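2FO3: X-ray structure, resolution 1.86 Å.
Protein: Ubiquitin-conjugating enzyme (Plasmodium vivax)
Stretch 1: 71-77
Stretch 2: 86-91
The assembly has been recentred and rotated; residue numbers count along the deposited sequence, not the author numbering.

Stretch 1 (71-77) IVYFLQK
Stretch 2 (86-91) SNGDIC

The contact between residues 71-77 and 86-91 of this ubiquitin-conjugating enzyme illustrates how a strand and an irregular loop can be joined by a few direct hydrogen bonds, bridging waters and one apolar side chain, burying 347 Å² in all. I71 to F74 form the strand, with phi/psi of -90/130, -136/125, -151/157 and -81/139; L75 to K77 continue extended but outside it, and the peptide bond before K77 is cis. The register places Y73 beside D89 (CA to CA 4.7 Å) and F74 beside G88 (4.3 Å), so that the two chains run in opposite directions.

The central link is the hydrogen bond from F74 N to G88 O, 2.9 Å long and nearly straight at 164°. On the return side, G88 CA lies 3.4 Å from F74 O in a CA-H...O contact with an angle of 163° at the hydrogen. G88 is well suited to this place: its phi/psi of 85/-7 favours glycine, and an ideal CB would fall 2.0 Å from F74 O, a clash. The absence of a side chain therefore lets the backbones draw together.

Water completes what the backbones leave unpaired. Water 1 donates to V72 O (2.5 Å) and accepts from I90 N (2.7 Å), spanning the gap two residues along each chain from the direct bond. Water 2 donates to F74 O (2.6 Å) and N87 O (2.8 Å) and accepts from Q76 NE2 (2.9 Å).

Q76, with chi1 and chi2 both m and chi3 at -52°, starts sideways but brings its amide nearer the loop. Its NE2 donates to S86 O at 3.0 Å and 161°, while water 3 donates to Q76 OE1 (3.0 Å) and S86 O (3.1 Å), giving that carbonyl a second partner.

The apolar part centres on I90, whose CA-to-CB bond points toward the strand. With chi1 m and chi2 t, its CD1 reaches 3.6 Å from F74 CE2 and 4.1 Å from V72 CG1; F74 is m (chi2 -84°) and V72 is t. Y73, chi1 p and chi2 92°, packs its CB 3.3 Å from G88 O and 3.7 Å from D89 OD1, while the end of its side chain leads away.

The loop also braces itself. N87 (phi/psi -84/6, chi1 p) accepts at OD1 from D89 N (3.0 Å), and its ND2 donates to D89 OD2 (2.9 Å), with D89 at chi1 m and phi/psi -59/151. These paired bonds span G88, the residue that meets F74.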

ATOM      1  N   ILE A  71       1.901   6.175   6.074  1.00 24.74           N
ATOM      2  CA  ILE A  71       2.776   5.111   6.571  1.00 27.41           C
ATOM      3  C   ILE A  71       2.215   3.795   6.007  1.00 26.53           C
ATOM      4  O   ILE A  71       0.988   3.530   6.114  1.00 25.48           O
ATOM      5  CB  ILE A  71       2.804   5.105   8.112  1.00 31.63           C
ATOM      6  CG1 ILE A  71       3.558   6.348   8.624  1.00 36.83           C
ATOM      7  CG2 ILE A  71       3.435   3.788   8.628  1.00 32.66           C
ATOM      8  CD1 ILE A  71       2.964   6.980   9.877  1.00 36.80           C
ATOM      9  N   VAL A  72       3.080   2.982   5.389  1.00 23.34           N
ATOM     10  CA  VAL A  72       2.628   1.734   4.697  1.00 27.04           C
ATOM     11  C   VAL A  72       3.555   0.597   5.041  1.00 32.85           C
ATOM     12  O   VAL A  72       4.793   0.709   4.857  1.00 35.96           O
ATOM     13  CB  VAL A  72       2.588   1.916   3.137  1.00 27.79           C
ATOM     14  CG1 VAL A  72       2.102   0.645   2.414  1.00 30.71           C
ATOM     15  CG2 VAL A  72       1.707   3.043   2.756  1.00 25.95           C
ATOM     16  N   TYR A  73       2.985  -0.501   5.545  1.00 26.37           N
ATOM     17  CA  TYR A  73       3.774  -1.679   5.838  1.00 28.88           C
ATOM     18  C   TYR A  73       2.939  -2.955   5.717  1.00 29.56           C
ATOM     19  O   TYR A  73       1.702  -2.908   5.825  1.00 29.86           O
ATOM     20  CB  TYR A  73       4.424  -1.561   7.230  1.00 30.32           C
ATOM     21  CG  TYR A  73       3.445  -1.509   8.375  1.00 29.79           C
ATOM     22  CD1 TYR A  73       3.044  -2.677   9.030  1.00 31.54           C
ATOM     23  CD2 TYR A  73       2.900  -0.284   8.796  1.00 31.65           C
ATOM     24  CE1 TYR A  73       2.135  -2.637  10.067  1.00 32.64           C
ATOM     25  CE2 TYR A  73       1.986  -0.227   9.865  1.00 32.68           C
ATOM     26  CZ  TYR A  73       1.617  -1.408  10.490  1.00 31.98           C
ATOM     27  OH  TYR A  73       0.735  -1.366  11.541  1.00 34.48           O
ATOM     28  N   PHE A  74       3.618  -4.081   5.502  1.00 26.20           N
ATOM     29  CA  PHE A  74       2.939  -5.380   5.375  1.00 27.34           C
ATOM     30  C   PHE A  74       2.580  -5.982   6.725  1.00 30.82           C
ATOM     31  O   PHE A  74       3.379  -5.930   7.681  1.00 28.55           O
ATOM     32  CB  PHE A  74       3.812  -6.359   4.634  1.00 30.18           C
ATOM     33  CG  PHE A  74       3.867  -6.127   3.156  1.00 31.34           C
ATOM     34  CD1 PHE A  74       2.860  -6.647   2.318  1.00 31.56           C
ATOM     35  CD2 PHE A  74       4.923  -5.406   2.586  1.00 29.73           C
ATOM     36  CE1 PHE A  74       2.908  -6.439   0.924  1.00 30.61           C
ATOM     37  CE2 PHE A  74       4.978  -5.199   1.213  1.00 31.61           C
ATOM     38  CZ  PHE A  74       3.958  -5.727   0.376  1.00 30.46           C
ATOM     39  N   LEU A  75       1.376  -6.557   6.809  1.00 29.18           N
ATOM     40  CA  LEU A  75       0.971  -7.267   8.013  1.00 30.23           C
ATOM     41  C   LEU A  75       1.703  -8.592   8.039  1.00 26.68           C
ATOM     42  O   LEU A  75       2.303  -8.996   7.031  1.00 30.01           O
ATOM     43  CB  LEU A  75      -0.559  -7.429   8.078  1.00 31.32           C
ATOM     44  CG  LEU A  75      -1.343  -6.108   8.202  1.00 30.71           C
ATOM     45  CD1 LEU A  75      -2.826  -6.379   8.285  1.00 30.30           C
ATOM     46  CD2 LEU A  75      -0.882  -5.247   9.399  1.00 32.53           C
ATOM     47  N   GLN A  76       1.704  -9.263   9.185  1.00 31.65           N
ATOM     48  CA  GLN A  76       2.404 -10.531   9.329  1.00 30.88           C
ATOM     49  C   GLN A  76       1.642 -11.651   8.642  1.00 30.71           C
ATOM     50  O   GLN A  76       0.423 -11.662   8.722  1.00 33.65           O
ATOM     51  CB  GLN A  76       2.607 -10.841  10.839  1.00 33.29           C
ATOM     52  CG  GLN A  76       3.601  -9.884  11.536  1.00 33.56           C
ATOM     53  CD  GLN A  76       5.010 -10.005  10.953  1.00 33.97           C
ATOM     54  OE1 GLN A  76       5.553 -11.108  10.849  1.00 31.81           O
ATOM     55  NE2 GLN A  76       5.599  -8.863  10.545  1.00 33.19           N
ATOM     56  N   LYS A  77       2.312 -12.572   7.920  1.00 32.00           N
ATOM     57  CA  LYS A  77       3.761 -12.554   7.635  1.00 31.25           C
ATOM     58  C   LYS A  77       4.033 -11.729   6.386  1.00 32.08           C
ATOM     59  O   LYS A  77       3.321 -11.867   5.391  1.00 26.41           O
ATOM     60  CB  LYS A  77       4.288 -13.965   7.345  1.00 33.25           C
ATOM     61  CG  LYS A  77       4.281 -14.961   8.498  1.00 34.37           C
ATOM     62  CD  LYS A  77       5.236 -14.552   9.579  1.00 35.92           C
ATOM     63  CE  LYS A  77       5.754 -15.801  10.325  1.00 37.03           C
ATOM     64  NZ  LYS A  77       6.211 -15.432  11.719  1.00 38.18           N
ATOM     65  N   SER A  86      11.559  -7.722   8.334  1.00 32.50           N
ATOM     66  CA  SER A  86      10.783  -8.697   9.136  1.00 31.39           C
ATOM     67  C   SER A  86       9.505  -8.093   9.791  1.00 32.82           C
ATOM     68  O   SER A  86       8.492  -8.799   9.948  1.00 35.00           O
ATOM     69  CB  SER A  86      11.690  -9.366  10.187  1.00 34.03           C
ATOM     70  OG  SER A  86      12.204  -8.400  11.090  1.00 32.28           O
ATOM     71  N   ASN A  87       9.544  -6.806  10.162  1.00 28.77           N
ATOM     72  CA  ASN A  87       8.378  -6.134  10.739  1.00 30.22           C
ATOM     73  C   ASN A  87       7.360  -5.587   9.681  1.00 29.74           C
ATOM     74  O   ASN A  87       6.375  -4.897  10.027  1.00 31.50           O
ATOM     75  CB  ASN A  87       8.787  -5.051  11.727  1.00 34.13           C
ATOM     76  CG  ASN A  87       9.232  -3.767  11.049  1.00 36.13           C
ATOM     77  OD1 ASN A  87       9.548  -3.750   9.860  1.00 32.29           O
ATOM     78  ND2 ASN A  87       9.255  -2.677  11.815  1.00 40.86           N
ATOM     79  N   GLY A  88       7.620  -5.907   8.419  1.00 31.64           N
ATOM     80  CA  GLY A  88       6.760  -5.500   7.305  1.00 27.26           C
ATOM     81  C   GLY A  88       7.040  -4.113   6.758  1.00 28.60           C
ATOM     82  O   GLY A  88       6.456  -3.744   5.754  1.00 25.39           O
ATOM     83  N   ASP A  89       7.925  -3.335   7.401  1.00 29.67           N
ATOM     84  CA  ASP A  89       8.325  -1.995   6.857  1.00 27.79           C
ATOM     85  C   ASP A  89       8.916  -2.131   5.481  1.00 27.20           C
ATOM     86  O   ASP A  89       9.539  -3.141   5.161  1.00 26.27           O
ATOM     87  CB  ASP A  89       9.349  -1.297   7.758  1.00 33.21           C
ATOM     88  CG  ASP A  89       8.745  -0.771   9.042  1.00 35.15           C
ATOM     89  OD1 ASP A  89       7.509  -0.678   9.160  1.00 37.88           O
ATOM     90  OD2 ASP A  89       9.529  -0.422   9.947  1.00 39.71           O
ATOM     91  N   ILE A  90       8.776  -1.091   4.664  1.00 24.59           N
ATOM     92  CA  ILE A  90       9.169  -1.207   3.273  1.00 24.32           C
ATOM     93  C   ILE A  90      10.199  -0.129   3.014  1.00 25.84           C
ATOM     94  O   ILE A  90      10.026   1.021   3.436  1.00 25.78           O
ATOM     95  CB  ILE A  90       7.949  -1.011   2.333  1.00 25.04           C
ATOM     96  CG1 ILE A  90       6.885  -2.125   2.592  1.00 21.35           C
ATOM     97  CG2 ILE A  90       8.365  -0.955   0.848  1.00 24.75           C
ATOM     98  CD1 ILE A  90       5.455  -1.727   2.044  1.00 26.86           C
ATOM     99  N   CYS A  91      11.265  -0.523   2.316  1.00 25.04           N
ATOM    100  CA  CYS A  91      12.284   0.403   1.861  1.00 29.18           C
ATOM    101  C   CYS A  91      11.944   0.766   0.423  1.00 26.49           C
ATOM    102  O   CYS A  91      12.178  -0.014  -0.502  1.00 28.73           O
ATOM    103  CB  CYS A  91      13.695  -0.224   1.946  1.00 27.21           C
ATOM    104  SG  CYS A  91      14.984   0.954   1.358  1.00 29.38           S
TER
HETATM  105  O   HOH W   1       7.194   0.927   5.473  1.00 28.55           O
HETATM  106  O   HOH W   2       4.047  -6.413  10.132  1.00 32.68           O
HETATM  107  O   HOH W   3       8.281 -11.903  10.004  1.00 48.40           O